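Local coordinates for pyroglutamyl-peptidase I (Fervidobacterium islandicum, PDB 6LTQ), which removes N-terminal pyroglutamate from peptides, as a pyroglutamyl-peptidase I, here from a thermophilic, keratin-degrading bacterium, at residues V57-S62 with N98-K103; K61-L66 with Y160-H165. All coordinates share one frame; numbering follows the deposited sequence.

How the interactions relate
The two contacts follow one another along helix 59-72, on the same side of the chain's centre, with their own centres about 10 Å apart and K61 and S62 common to both. Interaction 1 uses the helix's N-terminal end, which meets the loop after strand 90-97; interaction 2 uses the next turn, which packs on helix 158-170. In chain order, helix 59-72 comes first, then 98-103 and finally 160-165. The second segments also meet, N98 CG lying 3.5 Å from Y161 OH. Helix 59-72 thus meets both a loop and a helix, close to I155, the neighbour of C156, which is present as cysteinesulfonic acid and is probably the family's nucleophile.

Interaction 1. Residues V57-S62 with N98-K103; sequences VSYQKS and NLLDSK
Y59, in the first turn of helix 59-72, faces the extended, irregular segment 98-103 across 8.2 Å between its CA and that of L100. No direct hydrogen bond joins the two segments; the Y59 side chain does the reaching. With CG beside the backbone N and anti to the carbonyl carbon (chi1 -76°), the ring is laid against L100, with the phenol oxygen beside S102. One side of the ring lies alongside the leucine, Y59 CD1 coming to 3.9 Å from L100 CD2, and the two side chains run past each other in opposite directions. The methyl meets the ring obliquely. A leucine suits this place because its branched end and CB can both lie against the aromatic carbons.

Farther along, the phenol passes the serine methylene, Y59 OH to S102 CB 3.6 Å. A water lies between Y59 OH and S102 O, 2.8 Å from that carbonyl oxygen; its approach to the phenol is too short to be trusted in detail, so this bridge is tentative. Tyrosine supplies an apolar flank and a polar end together, while S102 OG turns elsewhere, to the backbone N of H104.

Behind the ring the helix start is secured by S58, the N-cap: its OG accepts from K61 N at 2.9 Å, and its carbonyl oxygen receives S62 N and S62 OG from opposite faces of its plane. D108 then joins S58 OG by a hydrogen bond and K61 NZ by a salt bridge.

D101, whose CB is directed away from the helix, makes a salt bridge through OD2 with K132 of the second subunit, so segment 98-103 also forms part of that interface. The contact is buried: segment 98-103 runs on from strand 90-97, helix 59-72 lies on it, and E158 of helix 158-170 touches both Y59 and L100.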
ATOM      1  N   VAL D  57      27.574   5.871   0.517  1.00 22.31           N
ATOM      2  CA  VAL D  57      26.333   6.538   0.160  1.00 21.61           C
ATOM      3  C   VAL D  57      26.627   8.033   0.161  1.00 20.37           C
ATOM      4  O   VAL D  57      26.332   8.752   1.123  1.00 29.24           O
ATOM      5  CB  VAL D  57      25.196   6.148   1.114  1.00 25.13           C
ATOM      6  CG1 VAL D  57      23.894   6.850   0.703  1.00 26.84           C
ATOM      7  CG2 VAL D  57      25.032   4.611   1.116  1.00 19.38           C
ATOM      8  N   SER D  58      27.219   8.501  -0.933  1.00 28.01           N
ATOM      9  CA  SER D  58      27.707   9.871  -1.043  1.00 30.61           C
ATOM     10  C   SER D  58      27.591  10.304  -2.494  1.00 22.60           C
ATOM     11  O   SER D  58      28.098   9.620  -3.384  1.00 21.40           O
ATOM     12  CB  SER D  58      29.173   9.977  -0.576  1.00 40.17           C
ATOM     13  OG  SER D  58      29.844  11.079  -1.170  1.00 39.44           O
ATOM     14  N   TYR D  59      26.941  11.447  -2.732  1.00 30.22           N
ATOM     15  CA  TYR D  59      26.776  11.880  -4.113  1.00 29.80           C
ATOM     16  C   TYR D  59      28.123  11.995  -4.803  1.00 37.04           C
ATOM     17  O   TYR D  59      28.320  11.462  -5.903  1.00 31.44           O
ATOM     18  CB  TYR D  59      26.048  13.223  -4.157  1.00 34.39           C
ATOM     19  CG  TYR D  59      24.566  13.146  -3.914  1.00 23.60           C
ATOM     20  CD1 TYR D  59      23.716  12.507  -4.827  1.00 31.14           C
ATOM     21  CD2 TYR D  59      23.999  13.760  -2.809  1.00 30.67           C
ATOM     22  CE1 TYR D  59      22.343  12.467  -4.610  1.00 26.54           C
ATOM     23  CE2 TYR D  59      22.638  13.729  -2.590  1.00 33.70           C
ATOM     24  CZ  TYR D  59      21.814  13.085  -3.490  1.00 27.48           C
ATOM     25  OH  TYR D  59      20.461  13.075  -3.225  1.00 27.45           O
ATOM     26  N   GLN D  60      29.101  12.588  -4.125  1.00 32.30           N
ATOM     27  CA  GLN D  60      30.382  12.787  -4.782  1.00 47.69           C
ATOM     28  C   GLN D  60      31.249  11.540  -4.786  1.00 33.84           C
ATOM     29  O   GLN D  60      31.703  11.127  -5.860  1.00 30.81           O
ATOM     30  CB  GLN D  60      31.108  13.967  -4.123  1.00 58.70           C
ATOM     31  CG  GLN D  60      32.429  14.382  -4.756  1.00 68.71           C
ATOM     32  CD  GLN D  60      33.592  14.266  -3.788  1.00 86.38           C
ATOM     33  OE1 GLN D  60      33.401  14.246  -2.569  1.00 86.23           O
ATOM     34  NE2 GLN D  60      34.806  14.197  -4.323  1.00 90.88           N
ATOM     35  N   LYS D  61      31.415  10.876  -3.646  1.00 34.25           N
ATOM     36  CA  LYS D  61      32.417   9.818  -3.586  1.00 40.34           C
ATOM     37  C   LYS D  61      31.935   8.495  -4.176  1.00 34.64           C
ATOM     38  O   LYS D  61      32.772   7.710  -4.644  1.00 26.87           O
ATOM     39  CB  LYS D  61      32.864   9.583  -2.142  1.00 42.05           C
ATOM     40  CG  LYS D  61      33.484  10.800  -1.464  1.00 50.41           C
ATOM     41  CD  LYS D  61      34.022  10.459  -0.080  1.00 48.53           C
ATOM     42  CE  LYS D  61      34.358  11.721   0.705  1.00 69.52           C
ATOM     43  NZ  LYS D  61      33.148  12.373   1.300  1.00 58.81           N
ATOM     44  N   SER D  62      30.618   8.242  -4.215  1.00 26.21           N
ATOM     45  CA  SER D  62      30.137   6.964  -4.739  1.00 27.61           C
ATOM     46  C   SER D  62      30.702   6.686  -6.124  1.00 19.10           C
ATOM     47  O   SER D  62      31.185   5.580  -6.397  1.00 25.66           O
ATOM     48  CB  SER D  62      28.606   6.926  -4.747  1.00 31.60           C
ATOM     49  OG  SER D  62      28.068   7.869  -5.666  1.00 29.91           O
ATOM     50  N   ASN D  98      19.141  10.488 -15.594  1.00 20.65           N
ATOM     51  CA  ASN D  98      20.227  11.463 -15.443  1.00 19.58           C
ATOM     52  C   ASN D  98      19.834  12.575 -14.469  1.00 24.10           C
ATOM     53  O   ASN D  98      19.706  13.746 -14.827  1.00 23.44           O
ATOM     54  CB  ASN D  98      20.588  12.024 -16.810  1.00 23.74           C
ATOM     55  CG  ASN D  98      21.847  12.882 -16.780  1.00 30.70           C
ATOM     56  OD1 ASN D  98      22.594  12.882 -15.802  1.00 20.91           O
ATOM     57  ND2 ASN D  98      22.078  13.618 -17.855  1.00 26.12           N
ATOM     58  N   LEU D  99      19.665  12.200 -13.196  1.00 20.24           N
ATOM     59  CA  LEU D  99      19.140  13.160 -12.232  1.00 21.30           C
ATOM     60  C   LEU D  99      19.525  12.776 -10.815  1.00 23.89           C
ATOM     61  O   LEU D  99      19.330  11.627 -10.417  1.00 17.87           O
ATOM     62  CB  LEU D  99      17.602  13.247 -12.325  1.00 18.81           C
ATOM     63  CG  LEU D  99      17.017  14.472 -11.635  1.00 26.04           C
ATOM     64  CD1 LEU D  99      17.411  15.714 -12.435  1.00 32.16           C
ATOM     65  CD2 LEU D  99      15.497  14.372 -11.492  1.00 29.35           C
ATOM     66  N   LEU D 100      20.021  13.750 -10.052  1.00 19.12           N
ATOM     67  CA  LEU D 100      20.123  13.661  -8.603  1.00 21.74           C
ATOM     68  C   LEU D 100      19.042  14.535  -7.994  1.00 24.37           C
ATOM     69  O   LEU D 100      19.008  15.748  -8.237  1.00 31.29           O
ATOM     70  CB  LEU D 100      21.496  14.105  -8.108  1.00 23.37           C
ATOM     71  CG  LEU D 100      22.680  13.544  -8.879  1.00 23.97           C
ATOM     72  CD1 LEU D 100      23.947  14.318  -8.513  1.00 36.12           C
ATOM     73  CD2 LEU D 100      22.862  12.072  -8.580  1.00 23.64           C
ATOM     74  N   ASP D 101      18.187  13.939  -7.167  1.00 25.21           N
ATOM     75  CA  ASP D 101      17.101  14.713  -6.575  1.00 33.62           C
ATOM     76  C   ASP D 101      16.602  14.006  -5.325  1.00 31.08           C
ATOM     77  O   ASP D 101      15.959  12.956  -5.423  1.00 32.36           O
ATOM     78  CB  ASP D 101      15.972  14.897  -7.571  1.00 24.92           C
ATOM     79  CG  ASP D 101      14.998  15.951  -7.131  1.00 40.85           C
ATOM     80  OD1 ASP D 101      15.449  17.093  -6.929  1.00 36.53           O
ATOM     81  OD2 ASP D 101      13.800  15.647  -6.961  1.00 40.80           O
ATOM     82  N   SER D 102      16.846  14.610  -4.166  1.00 30.48           N
ATOM     83  CA  SER D 102      16.263  14.117  -2.927  1.00 27.90           C
ATOM     84  C   SER D 102      16.362  15.206  -1.871  1.00 30.52           C
ATOM     85  O   SER D 102      17.292  16.014  -1.878  1.00 30.35           O
ATOM     86  CB  SER D 102      16.967  12.837  -2.447  1.00 20.66           C
ATOM     87  OG  SER D 102      16.482  12.430  -1.179  1.00 34.06           O
ATOM     88  N   LYS D 103      15.369  15.248  -0.989  1.00 32.11           N
ATOM     89  CA  LYS D 103      15.470  16.156   0.138  1.00 29.89           C
ATOM     90  C   LYS D 103      16.411  15.609   1.193  1.00 39.34           C
ATOM     91  O   LYS D 103      16.888  16.375   2.038  1.00 37.15           O
ATOM     92  CB  LYS D 103      14.103  16.452   0.774  1.00 37.80           C
ATOM     93  CG  LYS D 103      13.033  17.134  -0.097  1.00 37.74           C
ATOM     94  CD  LYS D 103      12.548  16.252  -1.243  1.00 65.52           C
ATOM     95  CE  LYS D 103      12.322  14.816  -0.783  1.00 72.45           C
ATOM     96  NZ  LYS D 103      12.024  13.887  -1.901  1.00 65.97           N
TER
HETATM   97  O   HOH W   1      19.858  15.009  -1.729  1.00 30.67           O

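Interaction 2. Residues K61-L66 with Y160-H165; sequences KSTEVL and YYYSLH
Two helices of the alpha/beta fold, 59-72 and 158-170, pack here at a crossing angle of -39° between their short segments, the axes 10.7 Å apart, with T63 and L66 on one side and Y162 and S163 on the other. The main contact is a CH-pi one: T63 CB sits over one face of the Y162 ring, 4.2 Å from its centroid and 21° off the normal. T63 CG2 is beside the root of the same ring, 3.7 Å from Y162 CB. With OG1 between the backbone N and the carbonyl carbon (chi1 51°), CG2 falls against the tyrosine, while T63 OG1 hydrogen-bonds a glycerol probably left from crystallisation. A beta-branched threonine thus offers carbon to the ring while its oxygen bonds elsewhere.

One turn on, L66 CD2 nears the ring obliquely, 4.2 Å from Y162 CD1, and also lies 3.5 Å from S163 OG; the small serine lets the leucine methyl come close. S163 OG hydrogen-bonds Y70 OH, on helix 59-72, and H80 NE2. The phenol end of Y162 hydrogen-bonds E67, back on helix 59-72.

Replacing Y162 by an alanine removes the ring, and would probably leave T63 and L66 facing a gap and E67 without its phenol partner. No hydrogen bond crosses between the two segments, where the contacts are mostly between carbons; this apolar contact is flanked by polar bonds from Y162 to E67 and S163 to Y70, which join the same two helices just beyond these segments.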
ATOM      1  N   LYS D  61      31.415  10.876  -3.646  1.00 34.25           N
ATOM      2  CA  LYS D  61      32.417   9.818  -3.586  1.00 40.34           C
ATOM      3  C   LYS D  61      31.935   8.495  -4.176  1.00 34.64           C
ATOM      4  O   LYS D  61      32.772   7.710  -4.644  1.00 26.87           O
ATOM      5  CB  LYS D  61      32.864   9.583  -2.142  1.00 42.05           C
ATOM      6  CG  LYS D  61      33.484  10.800  -1.464  1.00 50.41           C
ATOM      7  CD  LYS D  61      34.022  10.459  -0.080  1.00 48.53           C
ATOM      8  CE  LYS D  61      34.358  11.721   0.705  1.00 69.52           C
ATOM      9  NZ  LYS D  61      33.148  12.373   1.300  1.00 58.81           N
ATOM     10  N   SER D  62      30.618   8.242  -4.215  1.00 26.21           N
ATOM     11  CA  SER D  62      30.137   6.964  -4.739  1.00 27.61           C
ATOM     12  C   SER D  62      30.702   6.686  -6.124  1.00 19.10           C
ATOM     13  O   SER D  62      31.185   5.580  -6.397  1.00 25.66           O
ATOM     14  CB  SER D  62      28.606   6.926  -4.747  1.00 31.60           C
ATOM     15  OG  SER D  62      28.068   7.869  -5.666  1.00 29.91           O
ATOM     16  N   THR D  63      30.568   7.641  -7.048  1.00 24.16           N
ATOM     17  CA  THR D  63      31.060   7.385  -8.393  1.00 18.34           C
ATOM     18  C   THR D  63      32.570   7.591  -8.512  1.00 21.88           C
ATOM     19  O   THR D  63      33.168   7.064  -9.450  1.00 22.86           O
ATOM     20  CB  THR D  63      30.352   8.264  -9.434  1.00 26.97           C
ATOM     21  OG1 THR D  63      30.397   9.641  -9.028  1.00 27.07           O
ATOM     22  CG2 THR D  63      28.884   7.819  -9.611  1.00 17.66           C
ATOM     23  N   GLU D  64      33.180   8.375  -7.617  1.00 27.76           N
ATOM     24  CA  GLU D  64      34.639   8.457  -7.596  1.00 35.43           C
ATOM     25  C   GLU D  64      35.237   7.116  -7.195  1.00 32.95           C
ATOM     26  O   GLU D  64      36.093   6.576  -7.902  1.00 33.07           O
ATOM     27  CB  GLU D  64      35.104   9.558  -6.647  1.00 39.73           C
ATOM     28  CG  GLU D  64      35.080  10.936  -7.264  1.00 44.76           C
ATOM     29  CD  GLU D  64      35.488  12.009  -6.279  1.00 59.71           C
ATOM     30  OE1 GLU D  64      35.730  11.675  -5.093  1.00 60.63           O
ATOM     31  OE2 GLU D  64      35.567  13.183  -6.691  1.00 58.57           O
ATOM     32  N   VAL D  65      34.758   6.545  -6.080  1.00 28.52           N
ATOM     33  CA  VAL D  65      35.218   5.216  -5.679  1.00 28.49           C
ATOM     34  C   VAL D  65      34.943   4.212  -6.788  1.00 29.11           C
ATOM     35  O   VAL D  65      35.813   3.413  -7.143  1.00 21.03           O
ATOM     36  CB  VAL D  65      34.563   4.785  -4.354  1.00 26.37           C
ATOM     37  CG1 VAL D  65      34.939   3.353  -4.014  1.00 30.98           C
ATOM     38  CG2 VAL D  65      34.934   5.743  -3.214  1.00 28.66           C
ATOM     39  N   LEU D  66      33.741   4.253  -7.380  1.00 35.97           N
ATOM     40  CA  LEU D  66      33.424   3.325  -8.469  1.00 22.39           C
ATOM     41  C   LEU D  66      34.302   3.578  -9.685  1.00 27.36           C
ATOM     42  O   LEU D  66      34.774   2.631 -10.328  1.00 30.23           O
ATOM     43  CB  LEU D  66      31.943   3.431  -8.866  1.00 25.96           C
ATOM     44  CG  LEU D  66      31.485   2.516 -10.017  1.00 26.60           C
ATOM     45  CD1 LEU D  66      31.660   1.030  -9.690  1.00 28.63           C
ATOM     46  CD2 LEU D  66      30.023   2.783 -10.430  1.00 20.20           C
ATOM     47  N   TYR D 160      23.933   3.595 -10.959  1.00 21.43           N
ATOM     48  CA  TYR D 160      23.394   2.866 -12.099  1.00 14.18           C
ATOM     49  C   TYR D 160      23.573   3.667 -13.384  1.00 15.27           C
ATOM     50  O   TYR D 160      24.019   3.134 -14.401  1.00 19.37           O
ATOM     51  CB  TYR D 160      21.905   2.545 -11.873  1.00 11.54           C
ATOM     52  CG  TYR D 160      21.325   1.449 -12.723  1.00 14.52           C
ATOM     53  CD1 TYR D 160      22.134   0.578 -13.429  1.00 14.24           C
ATOM     54  CD2 TYR D 160      19.928   1.262 -12.794  1.00 14.46           C
ATOM     55  CE1 TYR D 160      21.595  -0.444 -14.204  1.00 11.31           C
ATOM     56  CE2 TYR D 160      19.377   0.249 -13.558  1.00 10.65           C
ATOM     57  CZ  TYR D 160      20.201  -0.605 -14.257  1.00 18.15           C
ATOM     58  OH  TYR D 160      19.640  -1.612 -14.997  1.00 15.46           O
ATOM     59  N   TYR D 161      23.185   4.942 -13.359  1.00 13.79           N
ATOM     60  CA  TYR D 161      23.324   5.766 -14.558  1.00 18.26           C
ATOM     61  C   TYR D 161      24.788   5.907 -14.942  1.00 19.68           C
ATOM     62  O   TYR D 161      25.147   5.792 -16.120  1.00 16.02           O
ATOM     63  CB  TYR D 161      22.688   7.138 -14.341  1.00 18.49           C
ATOM     64  CG  TYR D 161      22.758   8.024 -15.575  1.00 24.13           C
ATOM     65  CD1 TYR D 161      23.861   8.849 -15.804  1.00 28.28           C
ATOM     66  CD2 TYR D 161      21.725   8.035 -16.511  1.00 18.45           C
ATOM     67  CE1 TYR D 161      23.939   9.647 -16.926  1.00 21.51           C
ATOM     68  CE2 TYR D 161      21.790   8.851 -17.637  1.00 18.44           C
ATOM     69  CZ  TYR D 161      22.901   9.657 -17.842  1.00 24.42           C
ATOM     70  OH  TYR D 161      22.975  10.464 -18.982  1.00 21.53           O
ATOM     71  N   TYR D 162      25.650   6.116 -13.946  1.00 20.58           N
ATOM     72  CA  TYR D 162      27.079   6.244 -14.224  1.00 26.34           C
ATOM     73  C   TYR D 162      27.599   5.031 -14.988  1.00 21.09           C
ATOM     74  O   TYR D 162      28.279   5.174 -16.010  1.00 23.46           O
ATOM     75  CB  TYR D 162      27.854   6.449 -12.917  1.00 24.19           C
ATOM     76  CG  TYR D 162      29.316   6.782 -13.175  1.00 25.34           C
ATOM     77  CD1 TYR D 162      30.259   5.775 -13.347  1.00 27.83           C
ATOM     78  CD2 TYR D 162      29.734   8.102 -13.286  1.00 35.21           C
ATOM     79  CE1 TYR D 162      31.587   6.084 -13.607  1.00 36.37           C
ATOM     80  CE2 TYR D 162      31.050   8.420 -13.540  1.00 36.05           C
ATOM     81  CZ  TYR D 162      31.971   7.410 -13.700  1.00 38.94           C
ATOM     82  OH  TYR D 162      33.280   7.740 -13.959  1.00 40.49           O
ATOM     83  N   SER D 163      27.254   3.818 -14.532  1.00 21.22           N
ATOM     84  CA  SER D 163      27.764   2.619 -15.188  1.00 15.89           C
ATOM     85  C   SER D 163      27.177   2.434 -16.579  1.00 27.71           C
ATOM     86  O   SER D 163      27.899   2.055 -17.510  1.00 23.43           O
ATOM     87  CB  SER D 163      27.495   1.362 -14.337  1.00 16.52           C
ATOM     88  OG  SER D 163      28.308   1.354 -13.166  1.00 25.26           O
ATOM     89  N   LEU D 164      25.867   2.677 -16.753  1.00 16.07           N
ATOM     90  CA  LEU D 164      25.303   2.505 -18.086  1.00 19.64           C
ATOM     91  C   LEU D 164      25.819   3.580 -19.044  1.00 12.22           C
ATOM     92  O   LEU D 164      26.014   3.302 -20.232  1.00 21.97           O
ATOM     93  CB  LEU D 164      23.765   2.502 -18.022  1.00 21.89           C
ATOM     94  CG  LEU D 164      23.112   1.206 -17.478  1.00 17.87           C
ATOM     95  CD1 LEU D 164      21.579   1.401 -17.231  1.00 15.02           C
ATOM     96  CD2 LEU D 164      23.303   0.045 -18.401  1.00 18.53           C
ATOM     97  N   HIS D 165      26.046   4.801 -18.551  1.00 23.53           N
ATOM     98  CA  HIS D 165      26.620   5.845 -19.400  1.00 25.63           C
ATOM     99  C   HIS D 165      28.071   5.538 -19.760  1.00 28.26           C
ATOM    100  O   HIS D 165      28.461   5.631 -20.930  1.00 26.53           O
ATOM    101  CB  HIS D 165      26.536   7.200 -18.715  1.00 23.39           C
ATOM    102  CG  HIS D 165      27.121   8.310 -19.531  1.00 35.25           C
ATOM    103  ND1 HIS D 165      26.699   8.590 -20.814  1.00 35.23           N
ATOM    104  CD2 HIS D 165      28.102   9.203 -19.253  1.00 40.94           C
ATOM    105  CE1 HIS D 165      27.388   9.614 -21.288  1.00 33.81           C
ATOM    106  NE2 HIS D 165      28.248  10.003 -20.361  1.00 31.22           N
TER